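Local coordinates for protein peptide chain release factor subunit 1 (Methanosarcina mazei, PDB 3IR9) that probably directs termination of protein synthesis at the stop codons UAA, UAG and UGA, with this chain forming its C-terminal domain, at residues V137-D142 and S147-A152; N105-K108 and S112-V115; R55-I60 and A158-N163; L66-D71 and D120-F125. All blocks are in the same frame, centred on the assembly; numbering follows the deposited sequence.

Contact 1. Residues V137-D142 and S147-A152; sequences VFVSTD and SQLMNA
Val139 and Leu149 join edge strand 135-139 to helix 144-151, the helix that follows it in the alpha/beta fold of eRF1 domain 3. The tight part of the contact is one methyl of Leu149 driven into the base of the valine. Leu149 CD2 lies 3.4 Å from Val139 CB, closer than usual for two carbons. The two valine methyls straddle it, CG2 at 3.5 Å and CG1 at 3.7 Å from Leu149 CD2. Leu149 extends its CG away from its own backbone N (chi1 -171°), which carries the methyls off the helix toward the strand. Val139 also touches Val33 of helix 10-41, so this end of the contact is buried between two helices.

Beyond the strand the packing thins. Thr141 is the centre of an inverse gamma turn, with a weak hydrogen bond from Asp142 N to Ser140 O across it. The backbones are close there, Thr141 CA and Ser147 CA being 4.8 Å apart, and the turn covers much of Ser147, though loosely. Asp142 is exposed, and its carbonyl only brushes the CB of Ser147. The two hydroxyls come near each other but not within bonding distance, Thr141 OG1 standing 4.2 Å from Ser147 OG.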
loop_
_atom_site.group_PDB
_atom_site.type_symbol
_atom_site.label_atom_id
_atom_site.label_comp_id
_atom_site.label_asym_id
_atom_site.label_seq_id
_atom_site.Cartn_x
_atom_site.Cartn_y
_atom_site.Cartn_z
ATOM N N VAL A 137 -19.131 4.560 5.310
ATOM C CA VAL A 137 -18.441 4.430 4.023
ATOM C C VAL A 137 -17.110 5.186 4.004
ATOM O O VAL A 137 -17.026 6.322 4.472
ATOM C CB VAL A 137 -19.300 4.978 2.866
ATOM C CG1 VAL A 137 -18.453 5.130 1.608
ATOM C CG2 VAL A 137 -20.498 4.077 2.612
ATOM N N PHE A 138 -16.074 4.558 3.449
ATOM C CA PHE A 138 -14.768 5.199 3.324
ATOM C C PHE A 138 -14.489 5.589 1.879
ATOM O O PHE A 138 -15.040 4.994 0.956
ATOM C CB PHE A 138 -13.667 4.285 3.856
ATOM C CG PHE A 138 -13.805 3.966 5.319
ATOM C CD1 PHE A 138 -13.277 4.814 6.282
ATOM C CD2 PHE A 138 -14.466 2.821 5.731
ATOM C CE1 PHE A 138 -13.404 4.520 7.637
ATOM C CE2 PHE A 138 -14.599 2.520 7.081
ATOM C CZ PHE A 138 -14.067 3.372 8.034
ATOM N N VAL A 139 -13.641 6.593 1.682
ATOM C CA VAL A 139 -13.398 7.100 0.341
ATOM C C VAL A 139 -11.917 7.352 0.075
ATOM O O VAL A 139 -11.350 8.335 0.550
ATOM C CB VAL A 139 -14.197 8.389 0.069
ATOM C CG1 VAL A 139 -13.849 8.931 -1.288
ATOM C CG2 VAL A 139 -15.690 8.125 0.156
ATOM N N SER A 140 -11.298 6.458 -0.692
ATOM C CA SER A 140 -9.900 6.615 -1.061
ATOM C C SER A 140 -9.729 7.938 -1.779
ATOM O O SER A 140 -10.651 8.434 -2.424
ATOM C CB SER A 140 -9.436 5.481 -1.970
ATOM O OG SER A 140 -9.775 5.757 -3.317
ATOM N N THR A 141 -8.537 8.503 -1.656
ATOM C CA THR A 141 -8.217 9.776 -2.271
ATOM C C THR A 141 -7.720 9.561 -3.694
ATOM O O THR A 141 -6.627 10.000 -4.055
ATOM C CB THR A 141 -7.115 10.472 -1.481
ATOM O OG1 THR A 141 -6.760 11.700 -2.128
ATOM C CG2 THR A 141 -5.884 9.562 -1.391
ATOM N N ASP A 142 -8.520 8.877 -4.505
ATOM C CA ASP A 142 -8.101 8.560 -5.865
ATOM C C ASP A 142 -9.003 9.215 -6.912
ATOM O O ASP A 142 -8.616 10.204 -7.537
ATOM C CB ASP A 142 -8.027 7.045 -6.067
ATOM C CG ASP A 142 -7.092 6.365 -5.073
ATOM O OD1 ASP A 142 -6.427 7.072 -4.286
ATOM O OD2 ASP A 142 -7.020 5.117 -5.077
ATOM N N SER A 147 -11.534 12.605 -4.140
ATOM C CA SER A 147 -10.528 13.640 -3.992
ATOM C C SER A 147 -11.179 14.918 -3.469
ATOM O O SER A 147 -10.753 15.473 -2.457
ATOM C CB SER A 147 -9.820 13.890 -5.322
ATOM O OG SER A 147 -8.457 14.202 -5.105
ATOM N N GLN A 148 -12.225 15.373 -4.150
ATOM C CA GLN A 148 -12.969 16.543 -3.700
ATOM C C GLN A 148 -13.476 16.353 -2.276
ATOM O O GLN A 148 -13.468 17.289 -1.479
ATOM C CB GLN A 148 -14.131 16.847 -4.647
ATOM C CG GLN A 148 -13.682 17.243 -6.048
ATOM C CD GLN A 148 -14.670 18.160 -6.749
ATOM O OE1 GLN A 148 -15.884 17.998 -6.622
ATOM N NE2 GLN A 148 -14.149 19.132 -7.496
ATOM N N LEU A 149 -13.908 15.137 -1.958
ATOM C CA LEU A 149 -14.368 14.828 -0.610
ATOM C C LEU A 149 -13.406 15.396 0.431
ATOM O O LEU A 149 -13.829 16.074 1.370
ATOM C CB LEU A 149 -14.519 13.318 -0.408
ATOM C CG LEU A 149 -15.204 12.912 0.902
ATOM C CD1 LEU A 149 -16.695 13.242 0.858
ATOM C CD2 LEU A 149 -14.991 11.440 1.205
HETATM N N MSE A 150 -12.115 15.123 0.258
HETATM C CA MSE A 150 -11.100 15.609 1.192
HETATM C C MSE A 150 -10.729 17.067 0.915
HETATM O O MSE A 150 -10.487 17.844 1.844
HETATM C CB MSE A 150 -9.855 14.709 1.173
HETATM C CG MSE A 150 -8.738 15.161 2.121
HETATM SE SE MSE A 150 -9.053 14.821 4.034
HETATM C CE MSE A 150 -7.723 16.030 4.807
ATOM N N ASN A 151 -10.694 17.436 -0.362
ATOM C CA ASN A 151 -10.330 18.794 -0.761
ATOM C C ASN A 151 -11.273 19.839 -0.178
ATOM O O ASN A 151 -10.863 20.730 0.570
ATOM C CB ASN A 151 -10.311 18.920 -2.288
ATOM C CG ASN A 151 -9.361 17.936 -2.945
ATOM O OD1 ASN A 151 -8.418 17.453 -2.315
ATOM N ND2 ASN A 151 -9.605 17.635 -4.218
ATOM N N ALA A 152 -12.545 19.719 -0.530
ATOM C CA ALA A 152 -13.550 20.680 -0.104
ATOM C C ALA A 152 -14.146 20.348 1.262
ATOM O O ALA A 152 -13.965 21.100 2.220
ATOM C CB ALA A 152 -14.649 20.793 -1.153
#

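Contact 2. Residues N105-K108 and S112-V115; sequences NCPK and SLEV. With ZN (zinc ion), chain C.
Leu113 packs against Asn105 and Cys106 at the zinc end of a zinc-ribbon-like subdomain, where a Cys-Pro-Lys-Cys knuckle, 106-109, is followed by strand 113-120. The two segments are tied by a single beta bridge, Asn105 with Ser112, their CA atoms 4.4 Å apart.

Leu113 then reaches across. From CB the chain turns with CG opposite the carbonyl carbon (chi1 -57°), which aims the branch point at the opposing backbone. CG lies 3.5 Å from Asn105 O and also approaches the amide N of Cys106. Beyond CG the two methyls part company. CD1 presses on the peptide at 3.1 Å from Asn105 O and brushes the ring carbon CD of Pro107 more loosely. CD2 instead takes the cysteine, 3.9 Å from Cys106 CB, and so backs the side chain that carries the ligand sulfur. Tyr86 also touches Leu113, Cys106 and Pro107, adding to the apolar patch beside the metal.

Cys106 is buried although its neighbours are largely exposed. Cys81 and Cys109 share the zinc with it, and Cys84 belongs to the same site. The knuckle turn brings a backbone amide back to the sulfur: Lys108 N gives a weak hydrogen bond to Cys106 SG at 3.6 Å (149° at the hydrogen), while the same SG binds zinc at 2.3 Å.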
loop_
_atom_site.group_PDB
_atom_site.type_symbol
_atom_site.label_atom_id
_atom_site.label_comp_id
_atom_site.label_asym_id
_atom_site.label_seq_id
_atom_site.Cartn_x
_atom_site.Cartn_y
_atom_site.Cartn_z
ATOM N N ASN A 105 -3.068 24.806 32.203
ATOM C CA ASN A 105 -3.845 25.112 33.414
ATOM C C ASN A 105 -5.333 25.379 33.168
ATOM O O ASN A 105 -5.753 25.681 32.046
ATOM C CB ASN A 105 -3.254 26.318 34.150
ATOM C CG ASN A 105 -1.936 26.009 34.823
ATOM O OD1 ASN A 105 -1.682 24.878 35.242
ATOM N ND2 ASN A 105 -1.090 27.025 34.945
ATOM N N CYS A 106 -6.118 25.295 34.240
ATOM C CA CYS A 106 -7.565 25.487 34.167
ATOM C C CYS A 106 -7.945 26.964 34.127
ATOM O O CYS A 106 -7.652 27.709 35.056
ATOM C CB CYS A 106 -8.253 24.801 35.355
ATOM S SG CYS A 106 -10.053 24.617 35.190
ATOM N N PRO A 107 -8.613 27.390 33.049
ATOM C CA PRO A 107 -9.002 28.794 32.916
ATOM C C PRO A 107 -10.132 29.113 33.889
ATOM O O PRO A 107 -10.580 30.254 33.966
ATOM C CB PRO A 107 -9.478 28.886 31.461
ATOM C CG PRO A 107 -8.945 27.636 30.796
ATOM C CD PRO A 107 -8.983 26.606 31.863
ATOM N N LYS A 108 -10.568 28.104 34.638
ATOM C CA LYS A 108 -11.636 28.268 35.616
ATOM C C LYS A 108 -11.114 28.365 37.051
ATOM O O LYS A 108 -11.483 29.280 37.784
ATOM C CB LYS A 108 -12.647 27.125 35.504
ATOM C CG LYS A 108 -13.592 27.269 34.334
ATOM C CD LYS A 108 -14.504 28.464 34.543
ATOM C CE LYS A 108 -15.236 28.842 33.265
ATOM N NZ LYS A 108 -15.839 30.199 33.378
ATOM N N SER A 112 -4.028 22.287 37.235
ATOM C CA SER A 112 -3.458 21.644 36.055
ATOM C C SER A 112 -4.502 20.796 35.335
ATOM O O SER A 112 -5.142 19.931 35.935
ATOM C CB SER A 112 -2.244 20.783 36.426
ATOM O OG SER A 112 -1.564 20.315 35.272
ATOM N N LEU A 113 -4.683 21.070 34.049
ATOM C CA LEU A 113 -5.474 20.206 33.193
ATOM C C LEU A 113 -4.651 18.964 32.856
ATOM O O LEU A 113 -3.437 18.928 33.078
ATOM C CB LEU A 113 -5.869 20.944 31.910
ATOM C CG LEU A 113 -6.645 22.248 32.100
ATOM C CD1 LEU A 113 -6.741 23.005 30.788
ATOM C CD2 LEU A 113 -8.030 21.980 32.667
ATOM N N GLU A 114 -5.313 17.945 32.323
ATOM C CA GLU A 114 -4.635 16.723 31.920
ATOM C C GLU A 114 -5.415 16.081 30.778
ATOM O O GLU A 114 -6.640 16.018 30.827
ATOM C CB GLU A 114 -4.544 15.758 33.105
ATOM C CG GLU A 114 -3.948 16.362 34.377
ATOM C CD GLU A 114 -4.307 15.563 35.618
ATOM O OE1 GLU A 114 -4.697 14.383 35.473
ATOM O OE2 GLU A 114 -4.206 16.113 36.738
ATOM N N VAL A 115 -4.717 15.615 29.747
ATOM C CA VAL A 115 -5.397 14.975 28.624
ATOM C C VAL A 115 -5.866 13.590 29.046
ATOM O O VAL A 115 -5.076 12.785 29.545
ATOM C CB VAL A 115 -4.497 14.873 27.387
ATOM C CG1 VAL A 115 -5.293 14.381 26.202
ATOM C CG2 VAL A 115 -3.894 16.219 27.071
HETATM ZN ZN ZN C . -10.444 23.789 37.340
#

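Contact 3. Residues R55-I60 and A158-N163; sequences RANLEI and AILRYN
The C-terminal end of helix 51-58 is laid here against the end of strand 156-160, an inner strand of the mixed sheet in the alpha/beta fold of eRF1 domain 3. Asn57 and Leu160 carry the buried half, their side chains crossing at about a right angle. The flat amide group of Asn57 is set against the forked end of the leucine, with Asn57 CG 4.4 Å from both Leu160 CD1 and Leu160 CD2. The contact is light, the two CA atoms standing 8.1 Å apart.

The outer half is looser still and lies at the surface. Tyr162 turns its ring into the position between its backbone N and carbonyl carbon (chi1 50°), which swings the phenol back toward the loop after the helix. Its OH ends 3.8 Å from Ile60 O and 5.0 Å from Ile60 CD1.

Val63 at the start of the neighbouring strand 63-69 touches both Asn57 and Leu160. Leu58, next along the helix, packs on Phe125 and Leu128, and helix 51-58 lies beside helix 121-131 on the same face of the sheet. Across the sheet, Ile159 points the other way, onto Phe36 of helix 10-41.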
loop_
_atom_site.group_PDB
_atom_site.type_symbol
_atom_site.label_atom_id
_atom_site.label_comp_id
_atom_site.label_asym_id
_atom_site.label_seq_id
_atom_site.Cartn_x
_atom_site.Cartn_y
_atom_site.Cartn_z
ATOM N N ARG A 55 -20.373 16.143 13.067
ATOM C CA ARG A 55 -20.306 15.629 14.440
ATOM C C ARG A 55 -21.636 15.767 15.169
ATOM O O ARG A 55 -22.122 14.809 15.768
ATOM C CB ARG A 55 -19.195 16.301 15.267
ATOM C CG ARG A 55 -19.098 15.738 16.684
ATOM C CD ARG A 55 -17.939 16.307 17.494
ATOM N NE ARG A 55 -16.644 15.750 17.110
ATOM C CZ ARG A 55 -15.751 16.392 16.361
ATOM N NH1 ARG A 55 -14.593 15.822 16.061
ATOM N NH2 ARG A 55 -16.015 17.609 15.910
ATOM N N ALA A 56 -22.219 16.961 15.103
ATOM C CA ALA A 56 -23.453 17.275 15.821
ATOM C C ALA A 56 -24.656 16.445 15.364
ATOM O O ALA A 56 -25.594 16.208 16.128
ATOM C CB ALA A 56 -23.760 18.765 15.711
ATOM N N ASN A 57 -24.631 16.012 14.111
ATOM C CA ASN A 57 -25.719 15.210 13.586
ATOM C C ASN A 57 -25.621 13.780 14.091
ATOM O O ASN A 57 -26.632 13.158 14.421
ATOM C CB ASN A 57 -25.740 15.268 12.062
ATOM C CG ASN A 57 -26.285 16.587 11.543
ATOM O OD1 ASN A 57 -25.546 17.413 11.007
ATOM N ND2 ASN A 57 -27.584 16.798 11.720
ATOM N N LEU A 58 -24.395 13.275 14.180
ATOM C CA LEU A 58 -24.156 11.934 14.708
ATOM C C LEU A 58 -24.601 11.827 16.157
ATOM O O LEU A 58 -25.058 10.771 16.605
ATOM C CB LEU A 58 -22.675 11.581 14.600
ATOM C CG LEU A 58 -22.198 11.213 13.198
ATOM C CD1 LEU A 58 -20.688 11.327 13.096
ATOM C CD2 LEU A 58 -22.664 9.816 12.830
ATOM N N GLU A 59 -24.461 12.932 16.885
ATOM C CA GLU A 59 -24.806 12.977 18.304
ATOM C C GLU A 59 -26.312 13.100 18.514
ATOM O O GLU A 59 -26.786 13.211 19.639
ATOM C CB GLU A 59 -24.051 14.106 19.016
ATOM C CG GLU A 59 -22.531 13.908 19.012
ATOM C CD GLU A 59 -21.768 15.047 19.669
ATOM O OE1 GLU A 59 -22.324 16.164 19.758
ATOM O OE2 GLU A 59 -20.606 14.826 20.086
ATOM N N ILE A 60 -27.059 13.063 17.421
ATOM C CA ILE A 60 -28.505 13.044 17.509
ATOM C C ILE A 60 -29.063 11.984 16.573
ATOM O O ILE A 60 -30.244 12.002 16.224
ATOM C CB ILE A 60 -29.117 14.427 17.217
ATOM C CG1 ILE A 60 -28.742 14.915 15.823
ATOM C CG2 ILE A 60 -28.631 15.431 18.230
ATOM C CD1 ILE A 60 -29.438 16.198 15.446
ATOM N N ALA A 158 -21.845 13.641 4.890
ATOM C CA ALA A 158 -22.938 12.795 5.341
ATOM C C ALA A 158 -24.247 13.111 4.632
ATOM O O ALA A 158 -24.577 14.273 4.390
ATOM C CB ALA A 158 -23.112 12.895 6.860
ATOM N N ILE A 159 -24.974 12.058 4.280
ATOM C CA ILE A 159 -26.358 12.185 3.868
ATOM C C ILE A 159 -27.205 11.936 5.108
ATOM O O ILE A 159 -26.967 10.985 5.856
ATOM C CB ILE A 159 -26.713 11.166 2.779
ATOM C CG1 ILE A 159 -25.820 11.374 1.553
ATOM C CG2 ILE A 159 -28.183 11.272 2.414
ATOM C CD1 ILE A 159 -25.823 10.199 0.596
ATOM N N LEU A 160 -28.182 12.802 5.338
ATOM C CA LEU A 160 -28.978 12.726 6.552
ATOM C C LEU A 160 -30.294 11.988 6.314
ATOM O O LEU A 160 -30.748 11.852 5.177
ATOM C CB LEU A 160 -29.242 14.133 7.099
ATOM C CG LEU A 160 -28.042 15.081 7.066
ATOM C CD1 LEU A 160 -28.385 16.427 7.694
ATOM C CD2 LEU A 160 -26.849 14.442 7.759
ATOM N N ARG A 161 -30.891 11.504 7.398
ATOM C CA ARG A 161 -32.192 10.848 7.337
ATOM C C ARG A 161 -33.295 11.889 7.186
ATOM O O ARG A 161 -34.295 11.661 6.501
ATOM C CB ARG A 161 -32.420 10.007 8.595
ATOM C CG ARG A 161 -31.594 8.731 8.652
ATOM C CD ARG A 161 -31.498 8.183 10.067
ATOM N NE ARG A 161 -30.842 6.878 10.103
ATOM C CZ ARG A 161 -30.211 6.383 11.162
ATOM N NH1 ARG A 161 -30.139 7.085 12.285
ATOM N NH2 ARG A 161 -29.650 5.183 11.096
ATOM N N TYR A 162 -33.089 13.035 7.828
ATOM C CA TYR A 162 -34.015 14.166 7.748
ATOM C C TYR A 162 -33.284 15.524 7.761
ATOM O O TYR A 162 -32.068 15.591 7.972
ATOM C CB TYR A 162 -35.096 14.085 8.851
ATOM C CG TYR A 162 -34.592 13.844 10.274
ATOM C CD1 TYR A 162 -34.637 14.855 11.234
ATOM C CD2 TYR A 162 -34.100 12.601 10.666
ATOM C CE1 TYR A 162 -34.188 14.641 12.533
ATOM C CE2 TYR A 162 -33.650 12.381 11.964
ATOM C CZ TYR A 162 -33.696 13.404 12.893
ATOM O OH TYR A 162 -33.249 13.190 14.183
ATOM N N ASN A 163 -34.026 16.599 7.516
ATOM C CA ASN A 163 -33.454 17.948 7.544
ATOM C C ASN A 163 -33.450 18.536 8.954
ATOM O O ASN A 163 -34.476 18.999 9.448
ATOM C CB ASN A 163 -34.198 18.885 6.579
ATOM C CG ASN A 163 -33.540 20.255 6.456
ATOM O OD1 ASN A 163 -32.442 20.484 6.974
ATOM N ND2 ASN A 163 -34.210 21.171 5.759
#

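Contact 4. Residues L66-D71 and D120-F125; sequences LLLSED and DIVDEF
Leu66 and Leu68 of strand 63-69 pack on Val122 and Phe125 of helix 121-131, the helical part of a beta-alpha-beta crossover that leads on to the parallel neighbour strand 135-139. The zinc-bearing three-stranded region is inserted between the first strand and the helix. The two segments run nearly antiparallel (170°), their axes 10.1 Å apart at the closest.

In the first shell Leu66 meets the helix backbone. Its CD2 lies 3.2 Å from Phe125 O and 4.0 Å from Phe125 CB. Leu68, two residues on and facing the same way, divides its fork: CD1 lies 4.2 Å from Val122 CG2, whereas Leu68 CD2 meets the aromatic ring obliquely, 4.4 Å from Phe125 CD2. With chi1 at -44°, Leu68 CG is opposite the carbonyl carbon and the fork projects between the two helix residues.

A second shell borders these residues. Ile156 of the adjacent strand touches both Leu68 and Phe125, while Val54 of helix 51-58 backs Leu66. Arg55 of that same helix lies against Phe125, so the two helices meet beside the ring. Within helix 121-131, Glu124 CB stands at the ring edge, in plane, and Ile121 CG2 covers one face of Phe125, 3.8 Å above the ring plane and offset toward the rim.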
loop_
_atom_site.group_PDB
_atom_site.type_symbol
_atom_site.label_atom_id
_atom_site.label_comp_id
_atom_site.label_asym_id
_atom_site.label_seq_id
_atom_site.Cartn_x
_atom_site.Cartn_y
_atom_site.Cartn_z
ATOM N N LEU A 66 -22.541 7.998 6.488
ATOM C CA LEU A 66 -21.369 8.777 6.890
ATOM C C LEU A 66 -20.209 8.616 5.909
ATOM O O LEU A 66 -19.837 7.498 5.560
ATOM C CB LEU A 66 -20.919 8.371 8.294
ATOM C CG LEU A 66 -19.625 8.981 8.835
ATOM C CD1 LEU A 66 -19.730 10.504 8.978
ATOM C CD2 LEU A 66 -19.264 8.323 10.162
ATOM N N LEU A 67 -19.636 9.734 5.472
ATOM C CA LEU A 67 -18.526 9.700 4.520
ATOM C C LEU A 67 -17.220 10.268 5.095
ATOM O O LEU A 67 -17.173 11.407 5.558
ATOM C CB LEU A 67 -18.901 10.418 3.218
ATOM C CG LEU A 67 -20.120 9.860 2.472
ATOM C CD1 LEU A 67 -21.379 10.644 2.817
ATOM C CD2 LEU A 67 -19.896 9.879 0.972
ATOM N N LEU A 68 -16.166 9.454 5.056
ATOM C CA LEU A 68 -14.846 9.825 5.569
ATOM C C LEU A 68 -13.771 9.564 4.502
ATOM O O LEU A 68 -13.748 8.495 3.893
ATOM C CB LEU A 68 -14.531 9.028 6.845
ATOM C CG LEU A 68 -15.637 8.878 7.903
ATOM C CD1 LEU A 68 -15.186 8.027 9.079
ATOM C CD2 LEU A 68 -16.120 10.237 8.392
ATOM N N SER A 69 -12.891 10.533 4.262
ATOM C CA SER A 69 -11.815 10.338 3.288
ATOM C C SER A 69 -10.764 9.382 3.836
ATOM O O SER A 69 -10.569 9.282 5.046
ATOM C CB SER A 69 -11.158 11.666 2.892
ATOM O OG SER A 69 -10.290 11.500 1.781
ATOM N N GLU A 70 -10.087 8.681 2.936
ATOM C CA GLU A 70 -9.038 7.748 3.318
ATOM C C GLU A 70 -7.780 8.532 3.703
ATOM O O GLU A 70 -6.720 7.954 3.935
ATOM C CB GLU A 70 -8.754 6.797 2.150
ATOM C CG GLU A 70 -8.110 5.464 2.508
ATOM C CD GLU A 70 -8.035 4.525 1.309
ATOM O OE1 GLU A 70 -9.100 4.143 0.781
ATOM O OE2 GLU A 70 -6.912 4.170 0.890
ATOM N N ASP A 71 -7.914 9.854 3.784
ATOM C CA ASP A 71 -6.770 10.725 4.033
ATOM C C ASP A 71 -6.840 11.529 5.326
ATOM O O ASP A 71 -5.933 12.308 5.624
ATOM C CB ASP A 71 -6.595 11.681 2.861
ATOM C CG ASP A 71 -6.049 10.995 1.639
ATOM O OD1 ASP A 71 -5.916 9.752 1.674
ATOM O OD2 ASP A 71 -5.747 11.698 0.654
ATOM N N ASP A 120 -8.205 9.102 17.135
ATOM C CA ASP A 120 -8.228 9.586 15.762
ATOM C C ASP A 120 -9.664 9.991 15.461
ATOM O O ASP A 120 -10.594 9.414 16.019
ATOM C CB ASP A 120 -7.772 8.484 14.804
ATOM C CG ASP A 120 -7.590 8.979 13.374
ATOM O OD1 ASP A 120 -7.815 10.176 13.096
ATOM O OD2 ASP A 120 -7.214 8.156 12.516
ATOM N N ILE A 121 -9.857 10.981 14.598
ATOM C CA ILE A 121 -11.215 11.406 14.255
ATOM C C ILE A 121 -12.044 10.286 13.608
ATOM O O ILE A 121 -13.193 10.059 13.991
ATOM C CB ILE A 121 -11.226 12.689 13.389
ATOM C CG1 ILE A 121 -11.031 13.910 14.281
ATOM C CG2 ILE A 121 -12.543 12.837 12.643
ATOM C CD1 ILE A 121 -12.097 14.049 15.335
ATOM N N VAL A 122 -11.460 9.578 12.645
ATOM C CA VAL A 122 -12.156 8.472 11.983
ATOM C C VAL A 122 -12.689 7.427 12.971
ATOM O O VAL A 122 -13.707 6.786 12.714
ATOM C CB VAL A 122 -11.288 7.808 10.887
ATOM C CG1 VAL A 122 -9.815 7.968 11.195
ATOM C CG2 VAL A 122 -11.653 6.349 10.716
ATOM N N ASP A 123 -12.009 7.272 14.104
ATOM C CA ASP A 123 -12.500 6.415 15.179
ATOM C C ASP A 123 -13.813 6.959 15.731
ATOM O O ASP A 123 -14.865 6.337 15.583
ATOM C CB ASP A 123 -11.481 6.337 16.320
ATOM C CG ASP A 123 -10.501 5.189 16.168
ATOM O OD1 ASP A 123 -10.224 4.769 15.022
ATOM O OD2 ASP A 123 -9.998 4.717 17.210
ATOM N N GLU A 124 -13.732 8.126 16.367
ATOM C CA GLU A 124 -14.873 8.748 17.038
ATOM C C GLU A 124 -16.133 8.737 16.184
ATOM O O GLU A 124 -17.228 8.473 16.680
ATOM C CB GLU A 124 -14.537 10.190 17.436
ATOM C CG GLU A 124 -15.735 10.983 17.948
ATOM C CD GLU A 124 -15.536 12.490 17.833
ATOM O OE1 GLU A 124 -14.459 12.914 17.369
ATOM O OE2 GLU A 124 -16.455 13.253 18.203
ATOM N N PHE A 125 -15.968 9.029 14.898
ATOM C CA PHE A 125 -17.100 9.187 13.993
ATOM C C PHE A 125 -17.717 7.848 13.607
ATOM O O PHE A 125 -18.906 7.770 13.302
ATOM C CB PHE A 125 -16.689 10.003 12.759
ATOM C CG PHE A 125 -16.527 11.484 13.034
ATOM C CD1 PHE A 125 -15.973 11.930 14.225
ATOM C CD2 PHE A 125 -16.922 12.428 12.097
ATOM C CE1 PHE A 125 -15.822 13.285 14.476
ATOM C CE2 PHE A 125 -16.770 13.786 12.345
ATOM C CZ PHE A 125 -16.221 14.211 13.535
#

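In the fold
Contacts 1, 3 and 4 all reach the mixed four-stranded sheet, whereas contact 2 belongs to the zinc-bearing insertion. Contact 4 is central, its centre about 2 Å from that of the chain. It adjoins contact 1, about 11 Å away between centres, through sheet bonds: Val139 N to Leu68 O is 2.9 Å and Val139 O to Glu70 N 2.7 Å. Contact 3 adjoins it through the salt bridge of Arg55 NE with Glu124 OE2, 2.7 Å. Strand 113-120 runs from the zinc end straight into helix 121-131, yet the nearest atoms of contacts 2 and 4 stay about 11 Å apart. Contacts 1 and 2 lie on opposite sides of the chain's centre, about 36 Å between centres.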